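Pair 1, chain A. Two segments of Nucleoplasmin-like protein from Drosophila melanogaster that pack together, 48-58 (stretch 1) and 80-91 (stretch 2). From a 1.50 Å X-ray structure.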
# COMPACT_ATOMS: atom_id res chain seq x y z
N PHE A 48 11.58 18.68 -3.07
CA PHE A 48 11.37 17.43 -3.77
C PHE A 48 12.61 16.56 -3.71
O PHE A 48 13.72 17.03 -3.94
CB PHE A 48 10.99 17.68 -5.23
CG PHE A 48 9.53 17.93 -5.44
CD1 PHE A 48 9.08 19.16 -5.89
CD2 PHE A 48 8.60 16.92 -5.18
CE1 PHE A 48 7.72 19.40 -6.08
CE2 PHE A 48 7.23 17.15 -5.37
CZ PHE A 48 6.79 18.38 -5.82
N ASN A 49 12.39 15.29 -3.40
CA ASN A 49 13.47 14.31 -3.34
C ASN A 49 13.04 13.23 -4.31
O ASN A 49 11.99 12.62 -4.15
CB ASN A 49 13.61 13.75 -1.93
CG ASN A 49 14.53 14.59 -1.07
OD1 ASN A 49 15.70 14.24 -0.86
ND2 ASN A 49 14.03 15.71 -0.57
N VAL A 50 13.87 13.01 -5.33
CA VAL A 50 13.55 12.04 -6.36
C VAL A 50 14.62 10.96 -6.49
O VAL A 50 15.81 11.27 -6.62
CB VAL A 50 13.39 12.74 -7.73
CG1 VAL A 50 13.03 11.74 -8.82
CG2 VAL A 50 12.32 13.81 -7.62
N VAL A 51 14.18 9.71 -6.44
CA VAL A 51 15.08 8.57 -6.57
C VAL A 51 14.84 7.97 -7.95
O VAL A 51 13.70 7.71 -8.33
CB VAL A 51 14.80 7.49 -5.50
CG1 VAL A 51 15.71 6.29 -5.72
CG2 VAL A 51 15.01 8.07 -4.12
N GLU A 52 15.91 7.76 -8.70
CA GLU A 52 15.80 7.20 -10.03
C GLU A 52 16.42 5.82 -10.01
O GLU A 52 17.48 5.62 -9.41
CB GLU A 52 16.54 8.08 -11.02
CG GLU A 52 16.56 7.52 -12.43
CD GLU A 52 17.67 8.12 -13.25
OE1 GLU A 52 17.58 9.32 -13.61
OE2 GLU A 52 18.64 7.39 -13.54
N VAL A 53 15.78 4.86 -10.66
CA VAL A 53 16.32 3.51 -10.72
C VAL A 53 16.91 3.30 -12.10
O VAL A 53 16.38 3.79 -13.10
CB VAL A 53 15.23 2.43 -10.42
CG1 VAL A 53 14.21 2.38 -11.53
CG2 VAL A 53 15.89 1.07 -10.26
N ASN A 54 18.04 2.60 -12.15
CA ASN A 54 18.72 2.32 -13.41
C ASN A 54 19.05 0.85 -13.56
O ASN A 54 19.62 0.24 -12.67
CB ASN A 54 20.03 3.11 -13.51
CG ASN A 54 19.82 4.60 -13.50
OD1 ASN A 54 19.72 5.22 -12.43
ND2 ASN A 54 19.74 5.19 -14.69
N THR A 55 18.68 0.28 -14.70
CA THR A 55 18.99 -1.11 -14.98
C THR A 55 19.34 -1.19 -16.46
O THR A 55 18.49 -1.00 -17.31
CB THR A 55 17.81 -2.05 -14.68
OG1 THR A 55 17.71 -2.27 -13.27
CG2 THR A 55 18.02 -3.38 -15.36
N PRO A 56 20.61 -1.48 -16.77
CA PRO A 56 21.00 -1.57 -18.18
C PRO A 56 20.22 -2.68 -18.87
O PRO A 56 19.71 -2.50 -19.99
CB PRO A 56 22.50 -1.88 -18.11
CG PRO A 56 22.91 -1.27 -16.77
CD PRO A 56 21.77 -1.72 -15.89
N LYS A 57 20.13 -3.81 -18.18
CA LYS A 57 19.44 -5.00 -18.65
C LYS A 57 18.14 -4.72 -19.40
O LYS A 57 17.76 -5.48 -20.30
CB LYS A 57 19.16 -5.92 -17.46
CG LYS A 57 18.54 -7.26 -17.82
CD LYS A 57 18.35 -8.14 -16.59
CE LYS A 57 18.00 -9.57 -16.97
NZ LYS A 57 17.72 -10.48 -15.83
N ASP A 58 17.45 -3.64 -19.03
CA ASP A 58 16.19 -3.29 -19.68
C ASP A 58 16.10 -1.84 -20.16
O ASP A 58 15.00 -1.28 -20.24
CB ASP A 58 15.05 -3.58 -18.71
CG ASP A 58 15.17 -4.95 -18.08
OD1 ASP A 58 15.08 -5.96 -18.83
OD2 ASP A 58 15.38 -5.04 -16.85
N GLU A 80 10.01 -5.20 -8.51
CA GLU A 80 11.10 -6.14 -8.45
C GLU A 80 12.04 -6.08 -9.63
O GLU A 80 11.66 -5.70 -10.74
CB GLU A 80 10.59 -7.57 -8.29
CG GLU A 80 9.48 -7.97 -9.23
CD GLU A 80 9.10 -9.42 -9.01
OE1 GLU A 80 8.78 -9.79 -7.86
OE2 GLU A 80 9.12 -10.19 -9.99
N PHE A 81 13.29 -6.44 -9.37
CA PHE A 81 14.34 -6.46 -10.36
C PHE A 81 14.94 -7.85 -10.31
O PHE A 81 15.46 -8.29 -9.28
CB PHE A 81 15.38 -5.39 -10.02
CG PHE A 81 14.79 -4.02 -9.86
CD1 PHE A 81 14.50 -3.51 -8.59
CD2 PHE A 81 14.47 -3.26 -10.97
CE1 PHE A 81 13.89 -2.26 -8.45
CE2 PHE A 81 13.87 -2.01 -10.85
CZ PHE A 81 13.57 -1.51 -9.58
N TYR A 82 14.86 -8.55 -11.43
CA TYR A 82 15.33 -9.93 -11.51
C TYR A 82 16.67 -10.05 -12.22
O TYR A 82 16.87 -9.46 -13.28
CB TYR A 82 14.27 -10.74 -12.25
CG TYR A 82 14.57 -12.21 -12.45
CD1 TYR A 82 14.40 -13.13 -11.42
CD2 TYR A 82 14.97 -12.68 -13.69
CE1 TYR A 82 14.61 -14.49 -11.63
CE2 TYR A 82 15.18 -14.03 -13.91
CZ TYR A 82 15.00 -14.93 -12.88
OH TYR A 82 15.18 -16.28 -13.11
N GLU A 83 17.58 -10.80 -11.62
CA GLU A 83 18.90 -11.04 -12.20
C GLU A 83 19.42 -9.86 -13.00
O GLU A 83 19.63 -9.97 -14.21
CB GLU A 83 18.85 -12.27 -13.11
CG GLU A 83 18.62 -13.56 -12.37
CD GLU A 83 18.54 -14.75 -13.29
OE1 GLU A 83 18.56 -15.89 -12.79
OE2 GLU A 83 18.44 -14.56 -14.52
N SER A 84 19.62 -8.73 -12.34
CA SER A 84 20.12 -7.57 -13.03
C SER A 84 20.81 -6.61 -12.08
O SER A 84 20.56 -6.63 -10.87
CB SER A 84 18.97 -6.86 -13.79
OG SER A 84 17.86 -6.59 -12.95
N LYS A 85 21.72 -5.82 -12.62
CA LYS A 85 22.43 -4.84 -11.83
C LYS A 85 21.52 -3.63 -11.72
O LYS A 85 21.12 -3.05 -12.74
CB LYS A 85 23.74 -4.45 -12.52
CG LYS A 85 24.57 -3.48 -11.71
CD LYS A 85 25.80 -3.04 -12.45
CE LYS A 85 26.57 -2.00 -11.65
NZ LYS A 85 27.57 -1.30 -12.49
N VAL A 86 21.19 -3.23 -10.50
CA VAL A 86 20.31 -2.09 -10.30
C VAL A 86 20.96 -0.96 -9.53
O VAL A 86 21.52 -1.17 -8.46
CB VAL A 86 19.04 -2.51 -9.56
CG1 VAL A 86 18.14 -1.31 -9.35
CG2 VAL A 86 18.31 -3.59 -10.33
N THR A 87 20.88 0.25 -10.07
CA THR A 87 21.47 1.39 -9.37
C THR A 87 20.39 2.42 -9.03
O THR A 87 19.64 2.84 -9.90
CB THR A 87 22.54 2.08 -10.21
OG1 THR A 87 23.58 1.15 -10.54
CG2 THR A 87 23.15 3.23 -9.43
N PHE A 88 20.33 2.83 -7.76
CA PHE A 88 19.37 3.83 -7.30
C PHE A 88 20.12 5.12 -7.10
O PHE A 88 21.19 5.13 -6.48
CB PHE A 88 18.74 3.43 -5.96
CG PHE A 88 18.02 2.12 -6.00
CD1 PHE A 88 18.60 0.98 -5.45
CD2 PHE A 88 16.75 2.01 -6.57
CE1 PHE A 88 17.95 -0.23 -5.47
CE2 PHE A 88 16.08 0.80 -6.60
CZ PHE A 88 16.68 -0.33 -6.04
N LYS A 89 19.60 6.22 -7.63
CA LYS A 89 20.29 7.49 -7.47
C LYS A 89 19.36 8.62 -7.06
O LYS A 89 18.26 8.73 -7.57
CB LYS A 89 21.00 7.89 -8.77
CG LYS A 89 21.82 9.15 -8.58
CD LYS A 89 22.70 9.47 -9.77
CE LYS A 89 23.45 10.76 -9.49
NZ LYS A 89 24.29 11.20 -10.63
N LEU A 90 19.83 9.44 -6.12
CA LEU A 90 19.05 10.58 -5.66
C LEU A 90 19.37 11.70 -6.64
O LEU A 90 20.36 12.41 -6.49
CB LEU A 90 19.48 10.96 -4.24
CG LEU A 90 18.66 12.04 -3.53
CD1 LEU A 90 17.22 11.58 -3.36
CD2 LEU A 90 19.29 12.32 -2.17
N ILE A 91 18.52 11.86 -7.65
CA ILE A 91 18.73 12.87 -8.69
C ILE A 91 18.18 14.26 -8.38
O ILE A 91 18.38 15.20 -9.16
CB ILE A 91 18.17 12.39 -10.05
CG1 ILE A 91 16.66 12.19 -9.96
CG2 ILE A 91 18.85 11.09 -10.48
CD1 ILE A 91 16.00 11.90 -11.30
O HOH W 1 15.85 -4.97 -13.91
O HOH W 2 16.95 -12.98 -16.62

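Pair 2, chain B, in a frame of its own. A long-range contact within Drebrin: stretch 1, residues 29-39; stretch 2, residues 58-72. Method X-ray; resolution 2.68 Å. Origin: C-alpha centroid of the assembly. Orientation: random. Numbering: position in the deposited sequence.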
# COMPACT_ATOMS: atom_id res chain seq x y z
N ALA B 29 -20.67 22.64 8.03
CA ALA B 29 -20.52 21.48 7.18
C ALA B 29 -20.36 20.21 8.01
O ALA B 29 -19.60 20.18 8.97
CB ALA B 29 -19.31 21.64 6.26
N ASP B 30 -21.08 19.17 7.61
CA ASP B 30 -20.96 17.88 8.26
C ASP B 30 -20.74 16.76 7.25
O ASP B 30 -20.81 15.58 7.62
CB ASP B 30 -22.19 17.56 9.13
CG ASP B 30 -23.51 17.55 8.34
OD1 ASP B 30 -23.52 17.80 7.12
OD2 ASP B 30 -24.55 17.28 8.97
N TRP B 31 -20.46 17.10 5.99
CA TRP B 31 -20.04 16.03 5.10
C TRP B 31 -19.06 16.56 4.07
O TRP B 31 -19.09 17.75 3.70
CB TRP B 31 -21.23 15.35 4.39
CG TRP B 31 -21.99 16.23 3.44
CD1 TRP B 31 -23.13 16.92 3.71
CD2 TRP B 31 -21.69 16.48 2.06
NE1 TRP B 31 -23.55 17.61 2.59
CE2 TRP B 31 -22.69 17.36 1.56
CE3 TRP B 31 -20.66 16.07 1.20
CZ2 TRP B 31 -22.70 17.81 0.25
CZ3 TRP B 31 -20.67 16.53 -0.11
CH2 TRP B 31 -21.69 17.39 -0.58
N ALA B 32 -18.18 15.66 3.63
CA ALA B 32 -17.25 15.90 2.54
C ALA B 32 -17.27 14.67 1.63
O ALA B 32 -17.54 13.56 2.07
CB ALA B 32 -15.84 16.23 3.06
N LEU B 33 -17.07 14.90 0.33
CA LEU B 33 -17.18 13.87 -0.68
C LEU B 33 -15.94 13.92 -1.55
O LEU B 33 -15.68 14.95 -2.22
CB LEU B 33 -18.45 14.07 -1.53
CG LEU B 33 -18.61 13.11 -2.70
CD1 LEU B 33 -18.80 11.70 -2.14
CD2 LEU B 33 -19.79 13.55 -3.55
N TYR B 34 -15.21 12.81 -1.61
CA TYR B 34 -13.98 12.67 -2.40
C TYR B 34 -14.12 11.62 -3.50
O TYR B 34 -14.99 10.75 -3.45
CB TYR B 34 -12.79 12.28 -1.51
CG TYR B 34 -12.65 13.09 -0.24
CD1 TYR B 34 -11.92 14.27 -0.24
CD2 TYR B 34 -13.23 12.67 0.96
CE1 TYR B 34 -11.76 15.03 0.89
CE2 TYR B 34 -13.07 13.44 2.12
CZ TYR B 34 -12.33 14.62 2.07
OH TYR B 34 -12.14 15.42 3.17
N THR B 35 -13.27 11.72 -4.51
CA THR B 35 -13.32 10.82 -5.66
C THR B 35 -11.95 10.84 -6.34
O THR B 35 -11.09 11.65 -6.02
CB THR B 35 -14.44 11.19 -6.64
OG1 THR B 35 -14.57 10.16 -7.63
CG2 THR B 35 -14.14 12.53 -7.32
N TYR B 36 -11.78 9.95 -7.32
CA TYR B 36 -10.51 9.94 -8.03
C TYR B 36 -10.49 10.95 -9.17
O TYR B 36 -11.50 11.23 -9.81
CB TYR B 36 -10.21 8.54 -8.58
CG TYR B 36 -10.16 7.46 -7.51
CD1 TYR B 36 -11.31 6.81 -7.10
CD2 TYR B 36 -8.96 7.11 -6.91
CE1 TYR B 36 -11.27 5.85 -6.12
CE2 TYR B 36 -8.91 6.13 -5.92
CZ TYR B 36 -10.07 5.52 -5.53
OH TYR B 36 -10.00 4.55 -4.56
N GLU B 37 -9.29 11.49 -9.43
CA GLU B 37 -9.09 12.28 -10.63
C GLU B 37 -9.00 11.36 -11.84
O GLU B 37 -8.53 10.22 -11.74
CB GLU B 37 -7.84 13.13 -10.53
CG GLU B 37 -8.01 14.46 -11.23
CD GLU B 37 -7.32 15.60 -10.51
OE1 GLU B 37 -6.17 15.39 -10.05
OE2 GLU B 37 -7.91 16.70 -10.43
N ASP B 38 -9.47 11.85 -12.98
CA ASP B 38 -9.62 11.00 -14.16
C ASP B 38 -8.29 10.39 -14.56
O ASP B 38 -7.26 11.07 -14.57
CB ASP B 38 -10.20 11.81 -15.31
CG ASP B 38 -11.39 12.65 -14.89
OD1 ASP B 38 -12.15 12.26 -13.96
OD2 ASP B 38 -11.56 13.73 -15.51
N GLY B 39 -8.32 9.11 -14.89
CA GLY B 39 -7.12 8.39 -15.28
C GLY B 39 -6.01 8.44 -14.24
O GLY B 39 -4.84 8.55 -14.60
N GLY B 58 -27.25 12.87 -2.40
CA GLY B 58 -27.58 13.52 -3.66
C GLY B 58 -26.40 13.80 -4.58
O GLY B 58 -26.62 14.20 -5.73
N HIS B 59 -25.16 13.67 -4.11
CA HIS B 59 -24.00 14.00 -4.93
C HIS B 59 -23.27 12.79 -5.44
O HIS B 59 -22.25 12.97 -6.12
CB HIS B 59 -23.01 14.89 -4.15
CG HIS B 59 -23.59 16.21 -3.75
ND1 HIS B 59 -24.40 16.36 -2.65
CD2 HIS B 59 -23.50 17.43 -4.33
CE1 HIS B 59 -24.79 17.62 -2.56
NE2 HIS B 59 -24.26 18.29 -3.57
N PHE B 60 -23.75 11.57 -5.17
CA PHE B 60 -23.03 10.38 -5.61
C PHE B 60 -23.25 10.17 -7.10
O PHE B 60 -24.36 10.36 -7.60
CB PHE B 60 -23.48 9.15 -4.82
CG PHE B 60 -22.98 9.11 -3.38
CD1 PHE B 60 -21.63 9.00 -3.09
CD2 PHE B 60 -23.87 9.19 -2.31
CE1 PHE B 60 -21.17 8.96 -1.78
CE2 PHE B 60 -23.43 9.16 -1.00
CZ PHE B 60 -22.07 9.05 -0.72
N GLU B 61 -22.20 9.75 -7.81
CA GLU B 61 -22.26 9.62 -9.26
C GLU B 61 -22.12 8.15 -9.65
O GLU B 61 -21.31 7.41 -9.07
CB GLU B 61 -21.18 10.48 -9.94
CG GLU B 61 -21.17 11.94 -9.45
CD GLU B 61 -20.13 12.86 -10.13
OE1 GLU B 61 -19.68 12.58 -11.28
OE2 GLU B 61 -19.79 13.89 -9.48
N ASN B 62 -22.93 7.73 -10.63
CA ASN B 62 -23.06 6.32 -10.96
C ASN B 62 -21.88 5.78 -11.76
O ASN B 62 -21.74 4.56 -11.90
CB ASN B 62 -24.34 6.11 -11.77
CG ASN B 62 -25.56 6.34 -10.95
OD1 ASN B 62 -25.65 5.90 -9.81
ND2 ASN B 62 -26.53 7.06 -11.52
N GLN B 63 -21.06 6.66 -12.29
CA GLN B 63 -19.91 6.29 -13.09
C GLN B 63 -18.62 6.34 -12.29
O GLN B 63 -17.55 6.16 -12.87
CB GLN B 63 -19.83 7.18 -14.32
CG GLN B 63 -21.06 7.10 -15.26
CD GLN B 63 -22.27 7.99 -14.84
OE1 GLN B 63 -22.79 7.86 -13.72
NE2 GLN B 63 -22.72 8.88 -15.75
N LYS B 64 -18.69 6.62 -10.99
CA LYS B 64 -17.49 6.87 -10.21
C LYS B 64 -17.47 6.07 -8.91
O LYS B 64 -18.50 5.73 -8.34
CB LYS B 64 -17.35 8.37 -9.88
CG LYS B 64 -17.12 9.24 -11.12
CD LYS B 64 -16.39 10.54 -10.80
CE LYS B 64 -14.97 10.54 -11.36
NZ LYS B 64 -13.96 9.65 -10.60
N VAL B 65 -16.25 5.76 -8.48
CA VAL B 65 -15.95 5.35 -7.12
C VAL B 65 -15.73 6.61 -6.29
O VAL B 65 -14.93 7.47 -6.67
CB VAL B 65 -14.72 4.44 -7.09
CG1 VAL B 65 -14.35 4.09 -5.67
CG2 VAL B 65 -14.99 3.18 -7.91
N MET B 66 -16.45 6.75 -5.18
CA MET B 66 -16.34 7.94 -4.35
C MET B 66 -16.36 7.55 -2.87
O MET B 66 -16.83 6.47 -2.49
CB MET B 66 -17.47 8.95 -4.67
CG MET B 66 -17.64 9.25 -6.16
SD MET B 66 -18.80 10.58 -6.59
CE MET B 66 -19.79 10.60 -5.18
N TYR B 67 -15.84 8.44 -2.02
CA TYR B 67 -15.76 8.22 -0.58
C TYR B 67 -16.44 9.37 0.14
O TYR B 67 -16.03 10.53 -0.00
CB TYR B 67 -14.30 8.05 -0.13
CG TYR B 67 -13.61 6.92 -0.85
CD1 TYR B 67 -13.94 5.59 -0.57
CD2 TYR B 67 -12.68 7.16 -1.85
CE1 TYR B 67 -13.36 4.54 -1.23
CE2 TYR B 67 -12.07 6.10 -2.53
CZ TYR B 67 -12.42 4.80 -2.22
OH TYR B 67 -11.85 3.72 -2.88
N GLY B 68 -17.47 9.06 0.93
CA GLY B 68 -18.22 10.08 1.64
C GLY B 68 -17.93 10.10 3.12
O GLY B 68 -18.08 9.09 3.80
N PHE B 69 -17.47 11.21 3.64
CA PHE B 69 -17.10 11.30 5.04
C PHE B 69 -18.11 12.23 5.69
O PHE B 69 -18.08 13.45 5.46
CB PHE B 69 -15.67 11.80 5.22
CG PHE B 69 -15.21 11.84 6.65
CD1 PHE B 69 -14.71 10.71 7.26
CD2 PHE B 69 -15.27 13.02 7.38
CE1 PHE B 69 -14.26 10.77 8.60
CE2 PHE B 69 -14.84 13.07 8.70
CZ PHE B 69 -14.34 11.95 9.31
N CYS B 70 -18.99 11.65 6.48
CA CYS B 70 -20.09 12.38 7.08
C CYS B 70 -20.07 12.25 8.60
O CYS B 70 -19.95 11.14 9.14
CB CYS B 70 -21.41 11.89 6.50
SG CYS B 70 -22.83 12.80 7.08
N SER B 71 -20.21 13.38 9.27
CA SER B 71 -20.35 13.45 10.72
C SER B 71 -21.81 13.34 11.09
O SER B 71 -22.66 13.99 10.48
CB SER B 71 -19.79 14.77 11.24
OG SER B 71 -20.17 14.96 12.58
N VAL B 72 -22.11 12.53 12.10
CA VAL B 72 -23.48 12.24 12.49
C VAL B 72 -23.64 12.40 14.00
O VAL B 72 -22.92 11.75 14.77
CB VAL B 72 -23.89 10.82 12.07
CG1 VAL B 72 -25.19 10.46 12.70
CG2 VAL B 72 -24.02 10.74 10.57

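In both pairs two neighbouring strands run antiparallel. The N-to-C directions of strands 48-55 and 86-91 in pair 1 make an angle of 154°, and those of strands 31-36 and 65-72 in pair 2 make 158°; the axes approach to 4.5 and 4.6 Å. Superposing N, CA and C of 14 central residues gives an RMSD of 0.7 Å, and the register survives: Glu A52 falls on Ala B32 and Lys A89 on Phe B69, with CA atoms 0.2 and 0.3 Å apart.

The hydrogen bonds repeat accordingly. Glu A52 N donates to Lys A89 O at 2.8 Å and Lys A89 N to Glu A52 O at 2.8 Å; at the matching positions Ala B32 N reaches Phe B69 O at 2.9 Å and Phe B69 N reaches Ala B32 O at 2.8 Å. The next such pair, Asn A54 with Thr A87, matches Tyr B34 with Tyr B67. Between these rungs, CA-H groups point at carbonyls, as in Val A53 CA to Thr A87 O (3.5 Å) and Leu B33 CA to Tyr B67 O (3.6 Å).

Val A53 and Leu B33 fill nearly the same place, their side-chain centres 1.2 Å apart; what differs is the surroundings. In pair 1, Val A53 CG2 lies 3.7 Å from Phe A88 CE2, 3.5 Å from Phe A81 CZ and 3.4 Å from Val A86 CG1. Phe A88 superposes on Gly B68, which offers no side chain. Leu B33 keeps the contact at the position of Val A86, its CD2 lying 3.4 Å from Met B66 CE, and its CD1 lies 3.6 Å from Phe B60 CE1, a residue without a counterpart in pair 1. Phe B60 occupies the space beside the glycine, since an ideal CB on Gly B68 would lie 3.3 Å from Phe B60 CZ.

On the other face, Glu A52 and Asn A54 of pair 1 are linked along their strand, Asn A54 ND2 donating to Glu A52 OE2 at 2.7 Å. Pair 2 has Ala B32 and Tyr B34 there, and Tyr B34 CE2 meets Phe B69 CB at 4.4 Å, at the ring edge.

Each pair uses a lysine near the ladder's end, but from opposite stretches. Lys A57 NZ in stretch 1 donates to the carbonyls Glu A83 O (2.6 Å) and Tyr A82 O (2.9 Å). Lys B64 NZ in stretch 2, at the position of Ser A84, donates to Tyr B36 O (3.0 Å) and Thr B35 OG1 (3.1 Å). Thr B35 OG1 in turn donates to Val B65 O at 2.9 Å. At the matching Thr A55, a water bonds weakly to Thr A55 OG1 (3.3 Å) and more closely to Ser A84 OG (2.8 Å).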